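Local atomic coordinates of actin-related protein 8 (Homo sapiens, PDB entry 4FO0), a protein that binds ATP but cannot polymerize, and serves as a proposed core component of the INO80 chromatin remodeling complex, which is involved in transcriptional regulation, DNA replication and probably DNA repair. Residues D547-P550 / R551-A554. Residues are numbered along the deposited sequence; the frame is centred on the assembly and turned at random.
Sequences DMDP and RLIA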
ATOM      1  N   ASP A 547      10.755 -10.938  12.249  1.00 60.80           N
ATOM      2  CA  ASP A 547      11.199  -9.557  12.289  1.00 69.91           C
ATOM      3  C   ASP A 547      11.478  -8.953  10.919  1.00 64.69           C
ATOM      4  O   ASP A 547      12.440  -8.208  10.768  1.00 61.63           O
ATOM      5  CB  ASP A 547      12.436  -9.422  13.171  1.00 56.75           C
ATOM      6  CG  ASP A 547      12.888  -7.989  13.309  1.00 99.25           C
ATOM      7  OD1 ASP A 547      12.363  -7.280  14.189  1.00 97.18           O
ATOM      8  OD2 ASP A 547      13.768  -7.569  12.533  1.00 94.36           O
ATOM      9  N   MET A 548      10.649  -9.249   9.923  1.00 55.94           N
ATOM     10  CA  MET A 548      10.886  -8.672   8.597  1.00 49.52           C
ATOM     11  C   MET A 548      10.078  -7.397   8.352  1.00 51.29           C
ATOM     12  O   MET A 548       9.237  -7.001   9.164  1.00 52.25           O
ATOM     13  CB  MET A 548      10.617  -9.688   7.491  1.00 57.56           C
ATOM     14  CG  MET A 548      10.445 -11.113   7.993  1.00 75.64           C
ATOM     15  SD  MET A 548       9.946 -12.267   6.698  1.00 82.79           S
ATOM     16  CE  MET A 548      11.459 -12.321   5.737  1.00 64.01           C
ATOM     17  N   ASP A 549      10.375  -6.752   7.232  1.00 51.77           N
ATOM     18  CA  ASP A 549       9.681  -5.557   6.772  1.00 37.89           C
ATOM     19  C   ASP A 549       8.294  -5.997   6.279  1.00 41.53           C
ATOM     20  O   ASP A 549       8.190  -6.825   5.377  1.00 37.19           O
ATOM     21  CB  ASP A 549      10.513  -4.929   5.645  1.00 36.92           C
ATOM     22  CG  ASP A 549      10.035  -3.545   5.226  1.00 53.18           C
ATOM     23  OD1 ASP A 549       8.897  -3.156   5.552  1.00 41.21           O
ATOM     24  OD2 ASP A 549      10.808  -2.850   4.527  1.00 57.07           O
ATOM     25  N   PRO A 550       7.221  -5.473   6.894  1.00 41.66           N
ATOM     26  CA  PRO A 550       5.861  -5.863   6.492  1.00 38.77           C
ATOM     27  C   PRO A 550       5.592  -5.572   5.015  1.00 38.88           C
ATOM     28  O   PRO A 550       4.767  -6.218   4.367  1.00 35.51           O
ATOM     29  CB  PRO A 550       4.968  -4.982   7.369  1.00 36.14           C
ATOM     30  CG  PRO A 550       5.828  -4.568   8.518  1.00 39.54           C
ATOM     31  CD  PRO A 550       7.231  -4.538   8.033  1.00 28.16           C
ATOM     32  N   ARG A 551       6.291  -4.586   4.478  1.00 39.80           N
ATOM     33  CA  ARG A 551       6.134  -4.268   3.070  1.00 35.49           C
ATOM     34  C   ARG A 551       6.644  -5.353   2.148  1.00 36.36           C
ATOM     35  O   ARG A 551       6.205  -5.436   1.007  1.00 38.16           O
ATOM     36  CB  ARG A 551       6.810  -2.945   2.755  1.00 35.56           C
ATOM     37  CG  ARG A 551       6.021  -1.780   3.300  1.00 40.48           C
ATOM     38  CD  ARG A 551       6.849  -0.555   3.350  1.00 32.16           C
ATOM     39  NE  ARG A 551       8.021  -0.776   4.175  1.00 41.96           N
ATOM     40  CZ  ARG A 551       8.902   0.165   4.458  1.00 37.27           C
ATOM     41  NH1 ARG A 551       8.736   1.391   3.974  1.00 36.32           N
ATOM     42  NH2 ARG A 551       9.946  -0.121   5.215  1.00 36.26           N
ATOM     43  N   LEU A 552       7.562  -6.186   2.637  1.00 40.56           N
ATOM     44  CA  LEU A 552       8.230  -7.171   1.780  1.00 30.94           C
ATOM     45  C   LEU A 552       7.789  -8.625   1.959  1.00 40.83           C
ATOM     46  O   LEU A 552       8.223  -9.492   1.198  1.00 37.65           O
ATOM     47  CB  LEU A 552       9.736  -7.085   1.961  1.00 31.86           C
ATOM     48  CG  LEU A 552      10.315  -5.680   1.823  1.00 44.73           C
ATOM     49  CD1 LEU A 552      11.786  -5.691   2.200  1.00 41.21           C
ATOM     50  CD2 LEU A 552      10.121  -5.157   0.411  1.00 37.04           C
ATOM     51  N   ILE A 553       6.940  -8.890   2.951  1.00 29.46           N
ATOM     52  CA  ILE A 553       6.513 -10.248   3.246  1.00 30.95           C
ATOM     53  C   ILE A 553       5.936 -10.967   2.018  1.00 44.98           C
ATOM     54  O   ILE A 553       6.294 -12.118   1.732  1.00 38.04           O
ATOM     55  CB  ILE A 553       5.477 -10.294   4.393  1.00 42.02           C
ATOM     56  CG1 ILE A 553       5.960  -9.473   5.585  1.00 41.63           C
ATOM     57  CG2 ILE A 553       5.215 -11.729   4.815  1.00 33.12           C
ATOM     58  CD1 ILE A 553       7.377  -9.769   5.969  1.00 61.31           C
ATOM     59  N   ALA A 554       5.040 -10.299   1.299  1.00 32.03           N
ATOM     60  CA  ALA A 554       4.384 -10.944   0.177  1.00 31.61           C
ATOM     61  C   ALA A 554       5.379 -11.183  -0.956  1.00 44.30           C
ATOM     62  O   ALA A 554       5.447 -12.277  -1.540  1.00 34.20           O
ATOM     63  CB  ALA A 554       3.221 -10.127  -0.294  1.00 29.85           C
TER
HETATM   64  O   HOH W   1       4.001  -7.805   2.110  1.00 31.17           O
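Asp-549 OD1 is gripped twice by Arg-551, through its backbone amide and through its side chain. The amide bond, 3.2 Å from Arg-551 N to Asp-549 OD1, meets the oxygen from above the carboxylate plane and closes an Asx turn. The shorter bond comes from Arg-551 NE, 2.9 Å from Asp-549 OD1; the oxygen lies in the guanidinium plane and accepts on its syn lone pair. The second link of the salt bridge, Arg-551 NH2 to Asp-549 OD2 at 2.9 Å, is weak and poorly aligned, and the carboxylate and guanidinium planes stand 55° apart. Asp-549 presents its carboxylate to this arginine with CG anti to the backbone N (chi1 -170°), while the bend at chi3 of Arg-551 (-58°) curls NE back onto it. An alanine in place of Asp-549 would remove both the Asx turn and the salt bridge, and is likely to leave the guanidinium without this carboxylate partner and less firmly fixed in its rotation. Leu-552 CD1 lies alongside the same side chain, 3.8 Å from Asp-549 CB. The main chain reinforces the bend: Leu-552 N donates to Asp-549 O at 2.9 Å, making a type I beta turn with Pro-550 and Arg-551 at its corners, and Ile-553 N adds a weak bond to the same oxygen. A water bridges the turn to the start of the helix, donating to Pro-550 O and accepting from Ala-554 N. Beside the turn, Ile-553 CD1 packs on Met-548 CB at 3.6 Å and also touches the sulfur. Arg-551 contacts the bound ATP and lies against Met-512 and Arg-28, the latter on strand 26-31. An Asx turn coupled to a beta turn thus leads from the loop into helix 553-563 and probably helps to position a pocket arginine beside the nucleotide of the actin-type ATP-binding cleft.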